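Local coordinates for 401aa long hypothetical glucose-1-phosphate thymidylyltransferase (Sulfolobus tokodaii, PDB 2GGO), which transfers nucleotidyl groups to sugar 1-phosphates and, as a bifunctional enzyme, takes part in the synthesis of UDP-N-acetylglucosamine and UDP-N-acetylgalactosamine, at residues Lys128-Val132 and Ile144-Ile150; Asp91-Tyr97 and Gly159-Ser165; Tyr170-Ile174 and Leu184-Leu190; Lys2-Leu6 and Ala83-Phe89. All blocks are in the same frame, centred on the assembly; numbering follows the deposited sequence.

Contact 1: residues Lys128-Val132 and Ile144-Ile150; sequences KDYGV and IIEKPEI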
# COMPACT_ATOMS: atom_id res chain seq x y z
N LYS A 128 15.00 4.99 12.16
CA LYS A 128 15.07 4.08 13.33
C LYS A 128 15.19 2.53 13.17
O LYS A 128 15.92 1.94 13.97
CB LYS A 128 14.04 4.47 14.41
CG LYS A 128 14.61 5.42 15.46
CD LYS A 128 13.54 6.32 16.09
CE LYS A 128 13.41 7.68 15.38
NZ LYS A 128 12.44 7.72 14.22
N ASP A 129 14.49 1.84 12.25
CA ASP A 129 13.13 2.12 11.77
C ASP A 129 12.33 1.03 11.00
O ASP A 129 11.15 0.88 11.32
CB ASP A 129 12.92 3.50 11.16
CG ASP A 129 11.46 3.76 10.88
OD1 ASP A 129 10.64 2.85 11.15
OD2 ASP A 129 11.11 4.86 10.41
N TYR A 130 12.83 0.29 9.99
CA TYR A 130 14.01 0.48 9.09
C TYR A 130 15.44 0.08 9.51
O TYR A 130 16.03 0.61 10.46
CB TYR A 130 13.98 1.81 8.29
CG TYR A 130 12.63 2.19 7.72
CD1 TYR A 130 12.26 3.53 7.61
CD2 TYR A 130 11.70 1.22 7.31
CE1 TYR A 130 11.03 3.91 7.11
CE2 TYR A 130 10.46 1.58 6.80
CZ TYR A 130 10.13 2.93 6.71
OH TYR A 130 8.90 3.32 6.20
N GLY A 131 15.98 -0.87 8.74
CA GLY A 131 17.40 -1.23 8.76
C GLY A 131 18.23 -0.11 8.16
O GLY A 131 18.02 0.29 7.01
N VAL A 132 19.16 0.40 8.96
CA VAL A 132 20.03 1.51 8.59
C VAL A 132 21.28 0.95 7.91
O VAL A 132 21.78 -0.10 8.32
CB VAL A 132 20.44 2.33 9.84
CG1 VAL A 132 20.69 3.77 9.47
CG2 VAL A 132 19.35 2.27 10.91
N ILE A 144 24.11 -3.80 7.85
CA ILE A 144 22.76 -3.22 8.03
C ILE A 144 22.25 -3.51 9.43
O ILE A 144 22.01 -4.67 9.78
CB ILE A 144 21.72 -3.78 7.01
CG1 ILE A 144 22.33 -3.94 5.61
CG2 ILE A 144 20.44 -2.91 7.01
CD1 ILE A 144 21.79 -5.14 4.83
N ILE A 145 22.07 -2.45 10.22
CA ILE A 145 21.60 -2.59 11.61
C ILE A 145 20.08 -2.63 11.66
O ILE A 145 19.41 -1.64 11.35
CB ILE A 145 22.12 -1.46 12.56
CG1 ILE A 145 23.47 -0.89 12.08
CG2 ILE A 145 22.22 -1.97 14.02
CD1 ILE A 145 23.63 0.59 12.34
N GLU A 146 19.56 -3.78 12.05
CA GLU A 146 18.12 -4.01 12.07
C GLU A 146 17.36 -3.31 13.19
O GLU A 146 17.25 -3.84 14.31
CB GLU A 146 17.80 -5.51 12.00
CG GLU A 146 17.32 -5.93 10.62
CD GLU A 146 16.42 -4.87 9.96
OE1 GLU A 146 16.73 -4.46 8.82
OE2 GLU A 146 15.42 -4.44 10.59
N LYS A 147 16.85 -2.12 12.88
CA LYS A 147 15.89 -1.36 13.71
C LYS A 147 16.43 -0.93 15.09
O LYS A 147 15.77 -1.16 16.11
CB LYS A 147 14.57 -2.13 13.82
CG LYS A 147 13.98 -2.51 12.47
CD LYS A 147 12.48 -2.75 12.53
CE LYS A 147 12.15 -4.22 12.48
NZ LYS A 147 10.69 -4.39 12.27
N PRO A 148 17.60 -0.26 15.12
CA PRO A 148 18.44 -0.13 16.33
C PRO A 148 18.00 0.88 17.42
O PRO A 148 18.70 1.02 18.44
CB PRO A 148 19.80 0.29 15.75
CG PRO A 148 19.44 1.08 14.54
CD PRO A 148 18.22 0.44 13.96
N GLU A 149 16.86 1.56 17.21
CA GLU A 149 16.43 2.75 18.00
C GLU A 149 17.45 3.90 18.18
O GLU A 149 17.13 4.94 18.76
CB GLU A 149 15.68 2.41 19.31
CG GLU A 149 16.54 1.93 20.48
CD GLU A 149 16.42 0.43 20.70
OE1 GLU A 149 16.01 -0.29 19.76
OE2 GLU A 149 16.73 -0.02 21.82
N ILE A 150 18.67 3.70 17.68
CA ILE A 150 19.57 4.82 17.39
C ILE A 150 19.73 4.88 15.84
O ILE A 150 19.76 3.82 15.19
CB ILE A 150 20.93 4.74 18.21
CG1 ILE A 150 21.46 6.15 18.55
CG2 ILE A 150 21.96 3.77 17.57
CD1 ILE A 150 22.21 6.90 17.43
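An antiparallel strand pair that frays into a loop-to-loop contact joins Lys128-Val132 to Ile144-Ile150, at the open end of the small two-stranded sheet (132-135 with 141-145) of the nucleotidyltransferase domain. Val132 and Ile145 form a hydrogen-bonded pair: Val132 N donates to Ile145 O at 3.2 Å, and Ile145 N to Val132 O at 3.0 Å. Beyond it the backbones stay close without regular pairing. On the side of the Val132 and Ile145 side chains, Pro148 CD packs 3.7 Å from Val132 CG2. Gly131 is where a side chain would not fit: its CA lies 3.3 Å from Glu146 OE1, and a CB would collide with that carboxylate and with Ile144 CG2. Both Gly131 and Glu146 probably bind N-acetylglucosamine 1-phosphate, so the bridge next to them would hold two likely parts of the sugar-phosphate site together. Ile144 packs on Thr185 and Ile188 of helix 184-194, while Gly131 pairs through its backbone with Asn157 of strand 155-164.

Contact 2: residues Asp91-Tyr97 and Gly159-Ser165; sequences DEALIIY and GIYKLNS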
# COMPACT_ATOMS: atom_id res chain seq x y z
N ASP A 91 23.06 -17.65 -11.41
CA ASP A 91 23.62 -16.36 -11.83
C ASP A 91 23.07 -15.24 -10.95
O ASP A 91 23.52 -15.06 -9.81
CB ASP A 91 23.37 -16.05 -13.32
CG ASP A 91 23.11 -17.31 -14.16
OD1 ASP A 91 24.07 -18.10 -14.36
OD2 ASP A 91 21.93 -17.49 -14.61
N GLU A 92 22.07 -14.51 -11.47
CA GLU A 92 21.59 -13.27 -10.87
C GLU A 92 20.06 -13.15 -10.81
O GLU A 92 19.34 -13.63 -11.69
CB GLU A 92 22.11 -12.07 -11.65
CG GLU A 92 23.56 -12.08 -12.00
CD GLU A 92 23.90 -11.02 -13.00
OE1 GLU A 92 24.10 -9.86 -12.60
OE2 GLU A 92 23.97 -11.34 -14.20
N ALA A 93 19.57 -12.47 -9.78
CA ALA A 93 18.15 -12.12 -9.73
C ALA A 93 17.99 -10.76 -9.12
O ALA A 93 18.79 -10.36 -8.26
CB ALA A 93 17.38 -13.14 -8.95
N LEU A 94 16.99 -10.02 -9.64
CA LEU A 94 16.45 -8.83 -8.99
C LEU A 94 15.33 -9.25 -8.04
O LEU A 94 14.40 -9.97 -8.43
CB LEU A 94 15.95 -7.83 -10.03
CG LEU A 94 15.62 -6.44 -9.47
CD1 LEU A 94 16.82 -5.58 -9.30
CD2 LEU A 94 14.67 -5.76 -10.37
N ILE A 95 15.47 -8.86 -6.77
CA ILE A 95 14.54 -9.18 -5.69
C ILE A 95 13.91 -7.87 -5.27
O ILE A 95 14.62 -6.88 -5.00
CB ILE A 95 15.28 -9.88 -4.50
CG1 ILE A 95 15.38 -11.40 -4.67
CG2 ILE A 95 14.57 -9.66 -3.20
CD1 ILE A 95 15.70 -11.89 -6.05
N ILE A 96 12.58 -7.79 -5.28
CA ILE A 96 11.91 -6.64 -4.65
C ILE A 96 10.80 -7.08 -3.70
O ILE A 96 10.22 -8.16 -3.86
CB ILE A 96 11.36 -5.59 -5.63
CG1 ILE A 96 10.21 -6.14 -6.44
CG2 ILE A 96 12.48 -4.99 -6.52
CD1 ILE A 96 9.57 -5.06 -7.22
N TYR A 97 10.56 -6.25 -2.69
CA TYR A 97 9.54 -6.52 -1.67
C TYR A 97 8.21 -6.08 -2.19
O TYR A 97 8.09 -5.04 -2.85
CB TYR A 97 9.88 -5.86 -0.36
CG TYR A 97 11.01 -6.58 0.32
CD1 TYR A 97 10.81 -7.81 0.94
CD2 TYR A 97 12.28 -6.04 0.31
CE1 TYR A 97 11.87 -8.50 1.54
CE2 TYR A 97 13.35 -6.69 0.93
CZ TYR A 97 13.15 -7.92 1.53
OH TYR A 97 14.24 -8.53 2.13
N GLY A 159 14.92 -2.08 0.12
CA GLY A 159 14.35 -3.39 -0.24
C GLY A 159 14.30 -3.76 -1.72
O GLY A 159 13.44 -4.55 -2.13
N ILE A 160 15.21 -3.19 -2.52
CA ILE A 160 15.47 -3.58 -3.93
C ILE A 160 16.89 -4.17 -4.11
O ILE A 160 17.90 -3.48 -3.99
CB ILE A 160 15.31 -2.38 -4.89
CG1 ILE A 160 13.88 -1.84 -4.82
CG2 ILE A 160 15.68 -2.78 -6.35
CD1 ILE A 160 13.75 -0.43 -5.28
N TYR A 161 16.97 -5.47 -4.35
CA TYR A 161 18.23 -6.18 -4.38
C TYR A 161 18.55 -6.69 -5.77
O TYR A 161 17.65 -7.09 -6.49
CB TYR A 161 18.16 -7.40 -3.48
CG TYR A 161 17.82 -7.11 -2.05
CD1 TYR A 161 17.12 -8.04 -1.29
CD2 TYR A 161 18.18 -5.91 -1.44
CE1 TYR A 161 16.81 -7.79 0.06
CE2 TYR A 161 17.86 -5.63 -0.10
CZ TYR A 161 17.19 -6.59 0.66
OH TYR A 161 16.88 -6.35 2.00
N LYS A 162 19.82 -6.71 -6.11
CA LYS A 162 20.31 -7.46 -7.28
C LYS A 162 21.40 -8.39 -6.73
O LYS A 162 22.52 -7.95 -6.40
CB LYS A 162 20.87 -6.51 -8.34
CG LYS A 162 20.91 -7.01 -9.76
CD LYS A 162 21.97 -8.08 -10.00
CE LYS A 162 23.40 -7.55 -9.85
NZ LYS A 162 24.51 -8.52 -10.16
N LEU A 163 21.06 -9.66 -6.61
CA LEU A 163 21.88 -10.62 -5.89
C LEU A 163 22.26 -11.75 -6.82
O LEU A 163 21.45 -12.19 -7.66
CB LEU A 163 21.16 -11.17 -4.65
CG LEU A 163 20.65 -10.19 -3.57
CD1 LEU A 163 19.81 -10.91 -2.57
CD2 LEU A 163 21.76 -9.42 -2.88
N ASN A 164 23.51 -12.19 -6.67
CA ASN A 164 24.01 -13.36 -7.39
C ASN A 164 23.84 -14.65 -6.57
O ASN A 164 23.66 -14.59 -5.35
CB ASN A 164 25.46 -13.14 -7.80
CG ASN A 164 25.70 -11.75 -8.31
OD1 ASN A 164 25.02 -11.28 -9.23
ND2 ASN A 164 26.66 -11.06 -7.72
N SER A 165 23.87 -15.80 -7.24
CA SER A 165 23.64 -17.09 -6.60
C SER A 165 24.49 -17.36 -5.33
O SER A 165 24.21 -18.31 -4.59
CB SER A 165 23.79 -18.21 -7.63
OG SER A 165 24.84 -17.92 -8.54
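Tyr161 lays its ring beside Ile95, with CD1 3.6 Å from Ile95 CG2, and the next atom of the same ring edge, Tyr161 CE1, lies 3.4 Å from Tyr97 OH. The two tyrosine planes stand at 83°, centroids 5.7 Å apart, and a weak hydrogen bond of 3.4 Å links Tyr97 OH and Tyr161 OH; the stronger partner of the Tyr161 hydroxyl is Asn157. Tyr97, Asn157 and nearby Thr80 probably all bind N-acetylglucosamine 1-phosphate, which places this end of the pairing at the sugar-phosphate pocket. The strands are antiparallel neighbours at the centre of the mixed sheet of a GT-A, Rossmann-like nucleotidyltransferase domain, where 155-164 runs against the parallel strands 2-6 and 92-97. Hydrogen-bonded pairs Ala93-Leu163 and Ile95-Tyr161 each carry two backbone bonds, Tyr161 N to Ile95 O being 2.8 Å and Leu163 N to Ala93 O 2.9 Å. On the other face Leu94 and Ile96 meet Ile160 (Ile96 CG2 to Ile160 CG1, 3.8 Å), and Leu94 and Ile160 pack on Ile108 of helix 106-111. That face turns polar toward the start of strand 92-97: Lys162 NZ makes a salt bridge with Glu92 OE1 at 2.8 Å and a hydrogen bond with Asn164 OD1 at 3.0 Å, besides binding the carbonyls of Leu114 and Glu116. Past the last pair, Ser165 N donates to Asp91 O at 2.7 Å.

Contact 3: residues Tyr170-Ile174 and Leu184-Leu190; sequences YLDKI and LTDAINL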
# COMPACT_ATOMS: atom_id res chain seq x y z
N TYR A 170 25.22 -18.12 2.09
CA TYR A 170 25.09 -17.44 3.39
C TYR A 170 23.69 -17.57 3.98
O TYR A 170 23.48 -17.25 5.15
CB TYR A 170 25.50 -15.97 3.30
CG TYR A 170 26.86 -15.75 2.68
CD1 TYR A 170 27.02 -15.79 1.30
CD2 TYR A 170 27.98 -15.53 3.48
CE1 TYR A 170 28.27 -15.60 0.71
CE2 TYR A 170 29.24 -15.34 2.90
CZ TYR A 170 29.38 -15.38 1.51
OH TYR A 170 30.61 -15.20 0.91
N LEU A 171 22.73 -18.04 3.18
CA LEU A 171 21.36 -18.24 3.64
C LEU A 171 21.27 -19.48 4.53
O LEU A 171 20.43 -19.54 5.44
CB LEU A 171 20.40 -18.39 2.45
CG LEU A 171 19.60 -17.18 1.92
CD1 LEU A 171 18.99 -17.50 0.55
CD2 LEU A 171 18.52 -16.74 2.92
N ASP A 172 22.12 -20.45 4.23
CA ASP A 172 22.22 -21.68 5.02
C ASP A 172 23.07 -21.43 6.25
O ASP A 172 22.71 -21.86 7.35
CB ASP A 172 22.83 -22.80 4.18
CG ASP A 172 22.04 -23.09 2.92
OD1 ASP A 172 21.72 -24.28 2.70
OD2 ASP A 172 21.73 -22.15 2.16
N LYS A 173 24.19 -20.74 6.05
CA LYS A 173 25.12 -20.42 7.13
C LYS A 173 24.48 -19.52 8.18
O LYS A 173 24.88 -19.53 9.34
CB LYS A 173 26.42 -19.80 6.58
CG LYS A 173 27.15 -20.66 5.54
CD LYS A 173 28.67 -20.54 5.63
CE LYS A 173 29.18 -19.11 5.39
NZ LYS A 173 29.15 -18.70 3.96
N ILE A 174 23.47 -18.75 7.76
CA ILE A 174 22.70 -17.89 8.67
C ILE A 174 21.69 -18.67 9.52
O ILE A 174 20.80 -19.35 8.99
CB ILE A 174 22.07 -16.64 7.91
CG1 ILE A 174 22.90 -15.37 8.17
CG2 ILE A 174 20.58 -16.42 8.24
CD1 ILE A 174 23.07 -14.96 9.65
N LEU A 184 16.51 -11.97 5.13
CA LEU A 184 17.46 -11.81 4.06
C LEU A 184 18.67 -11.06 4.58
O LEU A 184 19.78 -11.58 4.55
CB LEU A 184 16.83 -11.11 2.85
CG LEU A 184 17.49 -11.28 1.48
CD1 LEU A 184 18.22 -12.60 1.30
CD2 LEU A 184 16.44 -11.13 0.41
N THR A 185 18.44 -9.86 5.10
CA THR A 185 19.52 -8.98 5.55
C THR A 185 20.66 -9.66 6.32
O THR A 185 21.82 -9.27 6.19
CB THR A 185 18.98 -7.79 6.38
OG1 THR A 185 17.99 -8.25 7.31
CG2 THR A 185 18.35 -6.76 5.46
N ASP A 186 20.34 -10.69 7.11
CA ASP A 186 21.34 -11.46 7.87
C ASP A 186 22.37 -12.05 6.95
O ASP A 186 23.58 -11.88 7.17
CB ASP A 186 20.66 -12.60 8.63
CG ASP A 186 19.93 -12.13 9.87
OD1 ASP A 186 20.25 -11.03 10.38
OD2 ASP A 186 19.04 -12.89 10.34
N ALA A 187 21.88 -12.75 5.92
CA ALA A 187 22.69 -13.40 4.89
C ALA A 187 23.49 -12.39 4.06
O ALA A 187 24.63 -12.66 3.69
CB ALA A 187 21.81 -14.25 4.00
N ILE A 188 22.88 -11.25 3.77
CA ILE A 188 23.55 -10.17 3.04
C ILE A 188 24.69 -9.58 3.87
O ILE A 188 25.66 -9.04 3.33
CB ILE A 188 22.54 -9.04 2.60
CG1 ILE A 188 21.67 -9.51 1.42
CG2 ILE A 188 23.27 -7.74 2.25
CD1 ILE A 188 20.54 -8.57 1.05
N ASN A 189 24.57 -9.70 5.20
CA ASN A 189 25.55 -9.12 6.11
C ASN A 189 26.86 -9.89 6.24
O ASN A 189 27.93 -9.27 6.35
CB ASN A 189 24.93 -8.80 7.46
CG ASN A 189 24.59 -7.33 7.60
OD1 ASN A 189 23.69 -6.96 8.34
ND2 ASN A 189 25.33 -6.49 6.89
N LEU A 190 26.78 -11.22 6.21
CA LEU A 190 27.97 -12.08 6.11
C LEU A 190 28.64 -11.95 4.74
O LEU A 190 29.86 -11.85 4.64
CB LEU A 190 27.63 -13.56 6.35
CG LEU A 190 26.42 -14.10 7.12
CD1 LEU A 190 26.42 -15.61 6.93
CD2 LEU A 190 26.38 -13.70 8.62
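Leu190, Ile174 and Tyr170 give up the most surface here, and show how the C-terminal end of helix 166-173 beds against the first turns of helix 184-194. Leu190 lies between the other two. Its CB is 3.5 Å from Tyr170 CD2, its CD2 is 3.7 Å from Ile174 CD1, and its CD1 also reaches Lys173 CB at 4.2 Å. Ile174, the first residue to leave helical geometry, directs its side chain at the partner helix: CD1 meets Asp186 CB at 3.5 Å and CG1 comes within 3.6 Å of Ala187 N. Tyr170 brings its CB to 3.4 Å from Ala187 O, and its hydroxyl is bound to Asp194, one turn beyond Leu190. The small Ala187 lets the backbones approach closely, with Tyr170 and Ala187 CA atoms 4.9 Å apart, and Leu171 CG covers its methyl CB at 4.2 Å. Thr185 and Ile188, which take no part here, pack on Tyr161 of strand 155-164, and Leu184 touches both Leu171 and Tyr161. Between the segments there is neither salt bridge nor hydrogen bond, so the interface rests on van der Waals fit, mostly of apolar side chains, some lying on the Ala187 backbone.

Contact 4: residues Lys2-Leu6 and Ala83-Phe89; sequences KAFIL and AILSAKF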
# COMPACT_ATOMS: atom_id res chain seq x y z
N LYS A 2 16.30 -12.23 -14.05
CA LYS A 2 15.05 -12.68 -13.44
C LYS A 2 14.72 -11.75 -12.30
O LYS A 2 15.62 -11.23 -11.64
CB LYS A 2 15.19 -14.10 -12.91
CG LYS A 2 14.60 -15.15 -13.79
CD LYS A 2 14.94 -16.54 -13.23
CE LYS A 2 13.75 -17.50 -13.25
NZ LYS A 2 13.62 -18.27 -14.54
N ALA A 3 13.42 -11.52 -12.09
CA ALA A 3 12.94 -10.71 -10.98
C ALA A 3 12.09 -11.58 -10.07
O ALA A 3 11.36 -12.45 -10.54
CB ALA A 3 12.15 -9.53 -11.49
N PHE A 4 12.21 -11.38 -8.76
CA PHE A 4 11.35 -12.03 -7.77
C PHE A 4 10.73 -10.96 -6.94
O PHE A 4 11.45 -10.13 -6.37
CB PHE A 4 12.13 -13.01 -6.87
CG PHE A 4 12.64 -14.22 -7.62
CD1 PHE A 4 11.95 -15.44 -7.58
CD2 PHE A 4 13.81 -14.14 -8.39
CE1 PHE A 4 12.42 -16.57 -8.29
CE2 PHE A 4 14.28 -15.25 -9.13
CZ PHE A 4 13.59 -16.47 -9.08
N ILE A 5 9.40 -10.94 -6.92
CA ILE A 5 8.63 -10.05 -6.02
C ILE A 5 8.20 -10.84 -4.80
O ILE A 5 7.54 -11.86 -4.94
CB ILE A 5 7.41 -9.44 -6.73
CG1 ILE A 5 7.87 -8.65 -7.94
CG2 ILE A 5 6.62 -8.49 -5.75
CD1 ILE A 5 6.78 -8.45 -8.98
N LEU A 6 8.63 -10.41 -3.62
CA LEU A 6 8.30 -11.10 -2.39
C LEU A 6 7.00 -10.47 -1.85
O LEU A 6 6.98 -9.33 -1.34
CB LEU A 6 9.45 -11.01 -1.40
CG LEU A 6 10.86 -11.39 -1.92
CD1 LEU A 6 11.94 -11.31 -0.84
CD2 LEU A 6 10.82 -12.73 -2.51
N ALA A 83 11.23 -16.90 1.99
CA ALA A 83 10.54 -16.64 0.72
C ALA A 83 11.39 -17.12 -0.45
O ALA A 83 10.90 -17.80 -1.34
CB ALA A 83 10.20 -15.14 0.58
N ILE A 84 12.66 -16.75 -0.41
CA ILE A 84 13.64 -17.16 -1.42
C ILE A 84 14.36 -18.49 -1.08
O ILE A 84 15.33 -18.87 -1.74
CB ILE A 84 14.61 -16.00 -1.78
CG1 ILE A 84 14.64 -14.96 -0.65
CG2 ILE A 84 14.20 -15.34 -3.11
CD1 ILE A 84 15.80 -14.01 -0.70
N LEU A 85 13.88 -19.17 -0.04
CA LEU A 85 14.08 -20.62 0.08
C LEU A 85 13.17 -21.27 -0.96
O LEU A 85 13.18 -22.49 -1.12
CB LEU A 85 13.75 -21.15 1.49
CG LEU A 85 14.82 -21.30 2.58
CD1 LEU A 85 14.58 -22.60 3.37
CD2 LEU A 85 16.27 -21.28 2.05
N SER A 86 12.38 -20.44 -1.64
CA SER A 86 11.60 -20.84 -2.80
C SER A 86 12.13 -20.18 -4.08
O SER A 86 11.48 -20.25 -5.13
CB SER A 86 10.10 -20.53 -2.60
OG SER A 86 9.66 -20.88 -1.29
N ALA A 87 13.31 -19.55 -4.00
CA ALA A 87 14.01 -18.98 -5.17
C ALA A 87 14.62 -20.04 -6.08
O ALA A 87 15.39 -20.91 -5.64
CB ALA A 87 15.05 -17.95 -4.78
N LYS A 88 14.25 -19.94 -7.36
CA LYS A 88 14.62 -20.85 -8.45
C LYS A 88 15.58 -20.16 -9.46
O LYS A 88 15.30 -20.08 -10.67
CB LYS A 88 13.35 -21.37 -9.16
CG LYS A 88 12.52 -22.41 -8.38
CD LYS A 88 11.27 -22.82 -9.16
CE LYS A 88 10.75 -24.20 -8.75
NZ LYS A 88 11.52 -25.33 -9.36
N PHE A 89 16.71 -19.64 -8.95
CA PHE A 89 17.68 -18.96 -9.81
C PHE A 89 19.15 -19.37 -9.62
O PHE A 89 19.61 -19.74 -8.52
CB PHE A 89 17.51 -17.42 -9.77
CG PHE A 89 18.28 -16.72 -8.65
CD1 PHE A 89 19.57 -16.23 -8.87
CD2 PHE A 89 17.70 -16.53 -7.39
CE1 PHE A 89 20.29 -15.57 -7.84
CE2 PHE A 89 18.41 -15.86 -6.36
CZ PHE A 89 19.71 -15.39 -6.59
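In this Rossmann-like sheet of the GT-A nucleotidyltransferase domain, alternate side chains of strand 2-6 project as bumps toward the irregular segment Ala83-Phe89. Lys2, Phe4 and Leu6 point toward it, while Ala3 and Ile5 face helix 33-43 on the other side of the sheet. The Phe4 ring is the largest bump. It fits against the bend of the backbone at Ala87-Phe89, with CE1 4.3 Å from Ala87 CA, CZ 3.9 Å from Lys88 N and CE2 3.9 Å from Phe89 CB. The rings of Phe4 and Phe89 are inclined to each other, planes at 46° and centroids 6.0 Å apart. Phe89 meets Phe168 as well. At one end the aliphatic part of Lys2 lies against Phe89, CD to CB 4.4 Å, while its ammonium forms a salt bridge with Asp48. At the other, near Gln73 and Tyr97, likely ligand-binding residues, Leu6 fills the hollow between two side chains: Leu6 CD2 is 4.0 Å from Ala83 CB and 4.3 Å from Ile84 CG2.

From the N terminus, strand 2-6 is the first element used, and contact 4 closes a loop of 76 residues when Ala83-Phe89 packs against it. Contact 2 opens directly afterwards at Asp91-Tyr97, next to strand 2-6 in the same sheet, and closes at Gly159-Ser165. Contact 1 is nested inside that loop, a short beta hairpin finished before strand 155-164 begins. Contact 3 then follows in series, a local closure between helices 166-173 and 184-194; no two loops cross. Helix 184-194 ties the set together: Leu184 touches Tyr161 of contact 2 and Ile84 of contact 4, and the same helix meets strand 141-145 of contact 1. Contacts 1 and 4 remain apart, their nearest atoms separated by about 12 Å.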